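Local structure of nucleoporin nup120 (Schizosaccharomyces pombe, 4GQ2) at residues Phe285-Ala299 against Ser348-Phe362. The protein serves as a structural component of the nuclear pore complex, whose nucleoporins can also dock transiently bound nuclear transport factors. Residues are numbered along the deposited sequence; the frame is centred on the assembly and turned at random.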
ATOM      1  N   PHE A 285     -15.626 -36.778  -3.879  1.00 84.45           N
ATOM      2  CA  PHE A 285     -16.144 -35.462  -4.256  1.00 76.96           C
ATOM      3  C   PHE A 285     -17.675 -35.491  -4.278  1.00 69.61           C
ATOM      4  O   PHE A 285     -18.266 -36.572  -4.324  1.00 65.76           O
ATOM      5  CB  PHE A 285     -15.599 -35.028  -5.628  1.00 82.77           C
ATOM      6  CG  PHE A 285     -15.569 -36.130  -6.657  1.00 91.29           C
ATOM      7  CD1 PHE A 285     -16.749 -36.618  -7.221  1.00 77.61           C
ATOM      8  CD2 PHE A 285     -14.356 -36.673  -7.074  1.00 93.39           C
ATOM      9  CE1 PHE A 285     -16.719 -37.632  -8.166  1.00 74.29           C
ATOM     10  CE2 PHE A 285     -14.321 -37.683  -8.025  1.00 93.38           C
ATOM     11  CZ  PHE A 285     -15.503 -38.164  -8.570  1.00 89.32           C
ATOM     12  N   PRO A 286     -18.325 -34.311  -4.238  1.00 65.82           N
ATOM     13  CA  PRO A 286     -19.785 -34.308  -4.352  1.00 70.72           C
ATOM     14  C   PRO A 286     -20.271 -34.775  -5.728  1.00 77.00           C
ATOM     15  O   PRO A 286     -19.608 -34.535  -6.741  1.00 82.27           O
ATOM     16  CB  PRO A 286     -20.168 -32.838  -4.104  1.00 69.00           C
ATOM     17  CG  PRO A 286     -18.922 -32.054  -4.333  1.00 60.05           C
ATOM     18  CD  PRO A 286     -17.788 -32.964  -3.958  1.00 67.22           C
ATOM     19  N   TYR A 287     -21.410 -35.460  -5.738  1.00 69.75           N
ATOM     20  CA  TYR A 287     -22.023 -35.982  -6.955  1.00 54.95           C
ATOM     21  C   TYR A 287     -23.315 -35.241  -7.253  1.00 52.34           C
ATOM     22  O   TYR A 287     -23.782 -35.228  -8.390  1.00 52.58           O
ATOM     23  CB  TYR A 287     -22.356 -37.461  -6.782  1.00 58.12           C
ATOM     24  CG  TYR A 287     -21.228 -38.423  -7.056  1.00 58.81           C
ATOM     25  CD1 TYR A 287     -20.342 -38.789  -6.049  1.00 56.60           C
ATOM     26  CD2 TYR A 287     -21.070 -38.999  -8.318  1.00 69.27           C
ATOM     27  CE1 TYR A 287     -19.318 -39.688  -6.294  1.00 60.53           C
ATOM     28  CE2 TYR A 287     -20.046 -39.897  -8.575  1.00 63.87           C
ATOM     29  CZ  TYR A 287     -19.173 -40.237  -7.559  1.00 65.84           C
ATOM     30  OH  TYR A 287     -18.151 -41.121  -7.808  1.00 84.89           O
ATOM     31  N   LEU A 288     -23.894 -34.635  -6.220  1.00 51.00           N
ATOM     32  CA  LEU A 288     -25.184 -33.981  -6.336  1.00 50.39           C
ATOM     33  C   LEU A 288     -25.136 -32.525  -5.905  1.00 55.56           C
ATOM     34  O   LEU A 288     -24.431 -32.172  -4.956  1.00 57.47           O
ATOM     35  CB  LEU A 288     -26.228 -34.712  -5.485  1.00 47.11           C
ATOM     36  CG  LEU A 288     -26.659 -36.133  -5.860  1.00 52.42           C
ATOM     37  CD1 LEU A 288     -27.717 -36.624  -4.878  1.00 47.23           C
ATOM     38  CD2 LEU A 288     -27.184 -36.207  -7.288  1.00 57.51           C
ATOM     39  N   THR A 289     -25.890 -31.687  -6.612  1.00 48.02           N
ATOM     40  CA  THR A 289     -26.210 -30.338  -6.139  1.00 54.59           C
ATOM     41  C   THR A 289     -27.576 -29.880  -6.658  1.00 53.99           C
ATOM     42  O   THR A 289     -28.043 -30.361  -7.690  1.00 64.49           O
ATOM     43  CB  THR A 289     -25.120 -29.306  -6.509  1.00 52.23           C
ATOM     44  OG1 THR A 289     -25.220 -28.173  -5.634  1.00 49.10           O
ATOM     45  CG2 THR A 289     -25.258 -28.849  -7.961  1.00 44.74           C
ATOM     46  N   SER A 290     -28.209 -28.959  -5.937  1.00 60.91           N
ATOM     47  CA  SER A 290     -29.491 -28.406  -6.363  1.00 59.33           C
ATOM     48  C   SER A 290     -29.385 -26.904  -6.585  1.00 60.29           C
ATOM     49  O   SER A 290     -28.495 -26.256  -6.030  1.00 55.63           O
ATOM     50  CB  SER A 290     -30.587 -28.718  -5.344  1.00 58.48           C
ATOM     51  OG  SER A 290     -30.546 -27.835  -4.238  1.00 63.96           O
ATOM     52  N   ASP A 291     -30.285 -26.356  -7.400  1.00 59.20           N
ATOM     53  CA  ASP A 291     -30.274 -24.926  -7.675  1.00 69.23           C
ATOM     54  C   ASP A 291     -30.837 -24.146  -6.494  1.00 75.16           C
ATOM     55  O   ASP A 291     -31.738 -24.618  -5.797  1.00 74.18           O
ATOM     56  CB  ASP A 291     -30.993 -24.587  -8.985  1.00 73.17           C
ATOM     57  CG  ASP A 291     -32.470 -24.904  -8.945  1.00 91.82           C
ATOM     58  OD1 ASP A 291     -32.823 -26.066  -8.660  1.00 96.81           O
ATOM     59  OD2 ASP A 291     -33.279 -23.989  -9.210  1.00104.86           O
ATOM     60  N   HIS A 292     -30.286 -22.955  -6.278  1.00 86.22           N
ATOM     61  CA  HIS A 292     -30.534 -22.174  -5.064  1.00 99.22           C
ATOM     62  C   HIS A 292     -31.819 -21.394  -5.097  1.00 91.45           C
ATOM     63  O   HIS A 292     -32.343 -21.003  -4.050  1.00 85.37           O
ATOM     64  CB  HIS A 292     -29.358 -21.238  -4.791  1.00103.30           C
ATOM     65  CG  HIS A 292     -28.037 -21.951  -4.623  1.00 98.55           C
ATOM     66  ND1 HIS A 292     -27.493 -22.192  -3.416  1.00 99.71           N
ATOM     67  CD2 HIS A 292     -27.155 -22.480  -5.566  1.00 93.12           C
ATOM     68  CE1 HIS A 292     -26.322 -22.842  -3.574  1.00102.08           C
ATOM     69  NE2 HIS A 292     -26.118 -23.017  -4.891  1.00 92.80           N
ATOM     70  N   THR A 293     -32.339 -21.158  -6.298  1.00 81.42           N
ATOM     71  CA  THR A 293     -33.556 -20.366  -6.462  1.00 94.90           C
ATOM     72  C   THR A 293     -34.811 -21.185  -6.127  1.00 91.09           C
ATOM     73  O   THR A 293     -35.465 -20.932  -5.118  1.00 82.03           O
ATOM     74  CB  THR A 293     -33.625 -19.696  -7.859  1.00 90.05           C
ATOM     75  OG1 THR A 293     -34.991 -19.476  -8.232  1.00103.25           O
ATOM     76  CG2 THR A 293     -32.948 -20.555  -8.906  1.00 75.23           C
ATOM     77  N   THR A 294     -35.134 -22.163  -6.966  1.00 98.16           N
ATOM     78  CA  THR A 294     -36.238 -23.074  -6.691  1.00109.86           C
ATOM     79  C   THR A 294     -35.668 -24.465  -6.483  1.00104.82           C
ATOM     80  O   THR A 294     -35.255 -25.112  -7.444  1.00105.63           O
ATOM     81  CB  THR A 294     -37.265 -23.114  -7.844  1.00127.95           C
ATOM     82  OG1 THR A 294     -36.597 -23.413  -9.079  1.00117.99           O
ATOM     83  CG2 THR A 294     -38.008 -21.783  -7.969  1.00122.23           C
ATOM     84  N   ASN A 295     -35.624 -24.912  -5.229  1.00 99.93           N
ATOM     85  CA  ASN A 295     -35.151 -26.257  -4.910  1.00 96.34           C
ATOM     86  C   ASN A 295     -36.030 -27.272  -5.624  1.00 89.06           C
ATOM     87  O   ASN A 295     -36.962 -27.820  -5.041  1.00 96.85           O
ATOM     88  CB  ASN A 295     -35.159 -26.511  -3.397  1.00 97.22           C
ATOM     89  CG  ASN A 295     -34.225 -25.586  -2.633  1.00102.16           C
ATOM     90  OD1 ASN A 295     -33.235 -25.088  -3.173  1.00110.32           O
ATOM     91  ND2 ASN A 295     -34.533 -25.361  -1.361  1.00102.25           N
ATOM     92  N   SER A 296     -35.723 -27.500  -6.898  1.00 72.94           N
ATOM     93  CA  SER A 296     -36.598 -28.238  -7.797  1.00 76.30           C
ATOM     94  C   SER A 296     -35.790 -28.922  -8.897  1.00 78.99           C
ATOM     95  O   SER A 296     -36.250 -29.890  -9.506  1.00 80.75           O
ATOM     96  CB  SER A 296     -37.639 -27.286  -8.405  1.00 78.78           C
ATOM     97  OG  SER A 296     -38.631 -27.981  -9.138  1.00 84.38           O
ATOM     98  N   PHE A 297     -34.585 -28.412  -9.147  1.00 73.24           N
ATOM     99  CA  PHE A 297     -33.679 -29.013 -10.120  1.00 68.83           C
ATOM    100  C   PHE A 297     -32.456 -29.601  -9.433  1.00 68.34           C
ATOM    101  O   PHE A 297     -32.036 -29.127  -8.379  1.00 66.24           O
ATOM    102  CB  PHE A 297     -33.248 -28.000 -11.175  1.00 68.49           C
ATOM    103  CG  PHE A 297     -34.384 -27.445 -11.977  1.00 72.34           C
ATOM    104  CD1 PHE A 297     -34.794 -28.069 -13.146  1.00 78.73           C
ATOM    105  CD2 PHE A 297     -35.036 -26.285 -11.571  1.00 79.94           C
ATOM    106  CE1 PHE A 297     -35.839 -27.552 -13.895  1.00 84.10           C
ATOM    107  CE2 PHE A 297     -36.083 -25.763 -12.315  1.00 81.25           C
ATOM    108  CZ  PHE A 297     -36.484 -26.398 -13.478  1.00 79.36           C
ATOM    109  N   ILE A 298     -31.898 -30.637 -10.047  1.00 61.53           N
ATOM    110  CA  ILE A 298     -30.795 -31.389  -9.480  1.00 57.16           C
ATOM    111  C   ILE A 298     -29.768 -31.651 -10.564  1.00 61.24           C
ATOM    112  O   ILE A 298     -30.103 -32.168 -11.626  1.00 57.94           O
ATOM    113  CB  ILE A 298     -31.279 -32.744  -8.907  1.00 64.97           C
ATOM    114  CG1 ILE A 298     -32.069 -32.524  -7.618  1.00 66.56           C
ATOM    115  CG2 ILE A 298     -30.110 -33.681  -8.632  1.00 59.34           C
ATOM    116  CD1 ILE A 298     -33.122 -33.577  -7.361  1.00 76.68           C
ATOM    117  N   ALA A 299     -28.520 -31.285 -10.289  1.00 61.24           N
ATOM    118  CA  ALA A 299     -27.415 -31.637 -11.157  1.00 57.61           C
ATOM    119  C   ALA A 299     -26.714 -32.870 -10.600  1.00 56.74           C
ATOM    120  O   ALA A 299     -26.552 -33.010  -9.386  1.00 58.07           O
ATOM    121  CB  ALA A 299     -26.448 -30.475 -11.298  1.00 58.89           C
ATOM    122  N   SER A 348     -13.653 -31.176  -8.097  1.00 50.50           N
ATOM    123  CA  SER A 348     -13.633 -30.740  -6.709  1.00 47.69           C
ATOM    124  C   SER A 348     -15.048 -30.444  -6.215  1.00 44.58           C
ATOM    125  O   SER A 348     -15.426 -30.862  -5.122  1.00 42.76           O
ATOM    126  CB  SER A 348     -12.740 -29.508  -6.542  1.00 51.03           C
ATOM    127  OG  SER A 348     -13.007 -28.849  -5.314  1.00 42.29           O
ATOM    128  N   ASP A 349     -15.823 -29.727  -7.026  1.00 39.89           N
ATOM    129  CA  ASP A 349     -17.139 -29.268  -6.615  1.00 40.57           C
ATOM    130  C   ASP A 349     -17.843 -28.646  -7.812  1.00 44.25           C
ATOM    131  O   ASP A 349     -17.215 -28.393  -8.844  1.00 38.58           O
ATOM    132  CB  ASP A 349     -17.000 -28.234  -5.488  1.00 40.79           C
ATOM    133  CG  ASP A 349     -18.266 -28.079  -4.662  1.00 50.54           C
ATOM    134  OD1 ASP A 349     -19.299 -28.709  -4.982  1.00 59.21           O
ATOM    135  OD2 ASP A 349     -18.226 -27.314  -3.677  1.00 49.16           O
ATOM    136  N   PHE A 350     -19.146 -28.398  -7.676  1.00 41.00           N
ATOM    137  CA  PHE A 350     -19.910 -27.712  -8.718  1.00 42.98           C
ATOM    138  C   PHE A 350     -21.208 -27.130  -8.162  1.00 45.13           C
ATOM    139  O   PHE A 350     -21.695 -27.570  -7.120  1.00 47.60           O
ATOM    140  CB  PHE A 350     -20.151 -28.626  -9.943  1.00 47.55           C
ATOM    141  CG  PHE A 350     -21.001 -29.839  -9.658  1.00 47.19           C
ATOM    142  CD1 PHE A 350     -20.467 -30.948  -9.019  1.00 47.51           C
ATOM    143  CD2 PHE A 350     -22.333 -29.876 -10.055  1.00 54.57           C
ATOM    144  CE1 PHE A 350     -21.248 -32.065  -8.761  1.00 59.40           C
ATOM    145  CE2 PHE A 350     -23.122 -30.990  -9.801  1.00 58.40           C
ATOM    146  CZ  PHE A 350     -22.576 -32.088  -9.154  1.00 55.61           C
ATOM    147  N   GLN A 351     -21.739 -26.115  -8.834  1.00 48.83           N
ATOM    148  CA  GLN A 351     -23.011 -25.505  -8.436  1.00 51.76           C
ATOM    149  C   GLN A 351     -23.969 -25.432  -9.622  1.00 50.20           C
ATOM    150  O   GLN A 351     -23.538 -25.508 -10.772  1.00 45.81           O
ATOM    151  CB  GLN A 351     -22.804 -24.096  -7.866  1.00 43.74           C
ATOM    152  CG  GLN A 351     -21.976 -24.022  -6.603  1.00 44.28           C
ATOM    153  CD  GLN A 351     -22.755 -24.379  -5.363  1.00 43.28           C
ATOM    154  OE1 GLN A 351     -23.335 -23.510  -4.715  1.00 51.42           O
ATOM    155  NE2 GLN A 351     -22.772 -25.663  -5.018  1.00 38.87           N
ATOM    156  N   LEU A 352     -25.256 -25.255  -9.330  1.00 48.56           N
ATOM    157  CA  LEU A 352     -26.284 -25.132 -10.359  1.00 56.00           C
ATOM    158  C   LEU A 352     -27.194 -23.938 -10.083  1.00 57.95           C
ATOM    159  O   LEU A 352     -27.647 -23.740  -8.952  1.00 50.90           O
ATOM    160  CB  LEU A 352     -27.099 -26.428 -10.449  1.00 56.94           C
ATOM    161  CG  LEU A 352     -28.318 -26.496 -11.371  1.00 56.87           C
ATOM    162  CD1 LEU A 352     -27.909 -26.479 -12.837  1.00 46.41           C
ATOM    163  CD2 LEU A 352     -29.142 -27.737 -11.053  1.00 67.98           C
ATOM    164  N   ILE A 353     -27.451 -23.143 -11.121  1.00 54.13           N
ATOM    165  CA  ILE A 353     -28.272 -21.939 -10.998  1.00 57.07           C
ATOM    166  C   ILE A 353     -29.266 -21.820 -12.160  1.00 66.94           C
ATOM    167  O   ILE A 353     -28.866 -21.763 -13.325  1.00 63.19           O
ATOM    168  CB  ILE A 353     -27.399 -20.654 -10.922  1.00 67.76           C
ATOM    169  CG1 ILE A 353     -26.414 -20.711  -9.747  1.00 62.06           C
ATOM    170  CG2 ILE A 353     -28.264 -19.401 -10.803  1.00 66.43           C
ATOM    171  CD1 ILE A 353     -25.032 -21.205 -10.110  1.00 53.06           C
ATOM    172  N   SER A 354     -30.558 -21.792 -11.836  1.00 78.28           N
ATOM    173  CA  SER A 354     -31.606 -21.491 -12.819  1.00 93.48           C
ATOM    174  C   SER A 354     -31.995 -20.016 -12.733  1.00 88.58           C
ATOM    175  O   SER A 354     -31.925 -19.410 -11.661  1.00 89.19           O
ATOM    176  CB  SER A 354     -32.829 -22.394 -12.632  1.00105.38           C
ATOM    177  OG  SER A 354     -33.381 -22.272 -11.333  1.00100.06           O
ATOM    178  N   SER A 355     -32.413 -19.447 -13.858  1.00 93.55           N
ATOM    179  CA  SER A 355     -32.512 -17.988 -13.987  1.00121.79           C
ATOM    180  C   SER A 355     -33.869 -17.353 -13.637  1.00127.03           C
ATOM    181  O   SER A 355     -34.079 -16.163 -13.901  1.00118.99           O
ATOM    182  CB  SER A 355     -32.056 -17.550 -15.386  1.00118.31           C
ATOM    183  OG  SER A 355     -32.712 -18.301 -16.392  1.00113.79           O
ATOM    184  N   GLU A 356     -34.771 -18.137 -13.041  1.00133.84           N
ATOM    185  CA  GLU A 356     -36.123 -17.676 -12.660  1.00128.05           C
ATOM    186  C   GLU A 356     -37.021 -17.317 -13.847  1.00120.99           C
ATOM    187  O   GLU A 356     -38.241 -17.228 -13.699  1.00115.98           O
ATOM    188  CB  GLU A 356     -36.067 -16.503 -11.670  1.00121.66           C
ATOM    189  CG  GLU A 356     -35.721 -16.896 -10.242  1.00129.21           C
ATOM    190  CD  GLU A 356     -35.367 -15.702  -9.374  1.00129.04           C
ATOM    191  OE1 GLU A 356     -34.452 -14.938  -9.749  1.00130.00           O
ATOM    192  OE2 GLU A 356     -35.998 -15.535  -8.309  1.00119.69           O
ATOM    193  N   GLY A 357     -36.414 -17.117 -15.016  1.00129.25           N
ATOM    194  CA  GLY A 357     -37.154 -16.806 -16.239  1.00135.87           C
ATOM    195  C   GLY A 357     -36.887 -17.773 -17.384  1.00131.41           C
ATOM    196  O   GLY A 357     -36.214 -17.418 -18.351  1.00112.52           O
ATOM    197  N   SER A 358     -37.401 -18.999 -17.287  1.00148.14           N
ATOM    198  CA  SER A 358     -38.133 -19.472 -16.112  1.00152.21           C
ATOM    199  C   SER A 358     -37.495 -20.755 -15.594  1.00144.29           C
ATOM    200  O   SER A 358     -36.895 -20.777 -14.517  1.00149.08           O
ATOM    201  CB  SER A 358     -39.618 -19.680 -16.430  1.00158.88           C
ATOM    202  OG  SER A 358     -39.797 -20.623 -17.472  1.00164.83           O
ATOM    203  N   GLN A 359     -37.630 -21.815 -16.383  1.00137.00           N
ATOM    204  CA  GLN A 359     -37.001 -23.096 -16.103  1.00130.98           C
ATOM    205  C   GLN A 359     -36.425 -23.659 -17.403  1.00123.95           C
ATOM    206  O   GLN A 359     -36.418 -24.872 -17.630  1.00119.46           O
ATOM    207  CB  GLN A 359     -38.000 -24.063 -15.446  1.00134.26           C
ATOM    208  CG  GLN A 359     -39.360 -24.173 -16.127  1.00134.57           C
ATOM    209  CD  GLN A 359     -40.379 -24.932 -15.292  1.00130.81           C
ATOM    210  OE1 GLN A 359     -40.390 -24.843 -14.063  1.00127.52           O
ATOM    211  NE2 GLN A 359     -41.251 -25.677 -15.963  1.00124.50           N
ATOM    212  N   SER A 360     -35.941 -22.750 -18.250  1.00114.01           N
ATOM    213  CA  SER A 360     -35.368 -23.098 -19.548  1.00110.49           C
ATOM    214  C   SER A 360     -33.879 -22.759 -19.615  1.00108.75           C
ATOM    215  O   SER A 360     -33.141 -23.333 -20.419  1.00109.62           O
ATOM    216  CB  SER A 360     -36.123 -22.385 -20.679  1.00103.47           C
ATOM    217  OG  SER A 360     -35.991 -20.975 -20.587  1.00 84.31           O
ATOM    218  N   LYS A 361     -33.445 -21.828 -18.768  1.00 93.65           N
ATOM    219  CA  LYS A 361     -32.053 -21.389 -18.752  1.00103.21           C
ATOM    220  C   LYS A 361     -31.363 -21.752 -17.428  1.00 96.29           C
ATOM    221  O   LYS A 361     -31.827 -21.377 -16.341  1.00 77.97           O
ATOM    222  CB  LYS A 361     -31.971 -19.886 -19.036  1.00109.04           C
ATOM    223  CG  LYS A 361     -30.605 -19.387 -19.479  1.00113.34           C
ATOM    224  CD  LYS A 361     -30.595 -17.870 -19.575  1.00113.68           C
ATOM    225  CE  LYS A 361     -29.182 -17.328 -19.705  1.00105.62           C
ATOM    226  NZ  LYS A 361     -29.152 -15.849 -19.543  1.00 94.48           N
ATOM    227  N   PHE A 362     -30.262 -22.496 -17.540  1.00 86.26           N
ATOM    228  CA  PHE A 362     -29.494 -22.966 -16.384  1.00 78.46           C
ATOM    229  C   PHE A 362     -28.025 -22.577 -16.478  1.00 82.22           C
ATOM    230  O   PHE A 362     -27.492 -22.369 -17.574  1.00 76.69           O
ATOM    231  CB  PHE A 362     -29.586 -24.488 -16.247  1.00 82.01           C
ATOM    232  CG  PHE A 362     -30.984 -25.005 -16.096  1.00 86.26           C
ATOM    233  CD1 PHE A 362     -31.633 -24.947 -14.869  1.00 86.54           C
ATOM    234  CD2 PHE A 362     -31.648 -25.559 -17.182  1.00 71.80           C
ATOM    235  CE1 PHE A 362     -32.924 -25.425 -14.729  1.00 86.00           C
ATOM    236  CE2 PHE A 362     -32.939 -26.038 -17.049  1.00 73.18           C
ATOM    237  CZ  PHE A 362     -33.577 -25.972 -15.822  1.00 81.95           C
TER
HETATM  238  O   HOH W   1     -25.661 -25.804  -6.697  1.00 53.79           O
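F297 meets F362 in a T-shaped stack, the edge of F362 pointing at the face of F297 with centroids 4.7 Å apart and planes at 67°. The side chain of F297 reaches outward from its strand. Its CB rests against CD2 of L352 at 4.1 Å; with CG anti to the carbonyl carbon (chi1 -61°), the ring turns one face to F362, whose CE1 stands over its centre. CG, CD1 and CD2 of F297 all lie near that CE1, and CE1 of F297 reaches CZ of F362 at 3.4 Å. CE2 sits between CE1 of F362 and CB of Q359, and at the far rim CZ meets CB of Q359 edge-on at 3.4 Å, although Q359 is poorly ordered. With only a methyl group left by an alanine at F297, the edge of F362 would probably lose the face it packs on and a gap would open between F362 and Q359.

L352 continues the apolar seam, its CD2 3.8 Å from CB of A299. That same methyl of A299 lies at the edge of the F350 ring, and CG2 of T289 touches the ring at CE2, 3.5 Å away.

The polar side runs through D291. OG of S354 donates to its OD2 (2.7 Å) from above the carboxylate plane, while OD1 takes the backbone N-H of F297, so the carboxylate ties the 291-297 turn to the neighbouring strand. NE2 of H292 donates to OE1 of Q351 at 2.8 Å, a bent bond (130° at the hydrogen). One water bridges T289 OG1, S290 O and L352 N.

Strands 288-290 and 346-354 belong to different sheets, joined by side chains, a CA-H...O contact from D291 to O of L352, and this water: packing between successive blades of the Nup120 beta-propeller.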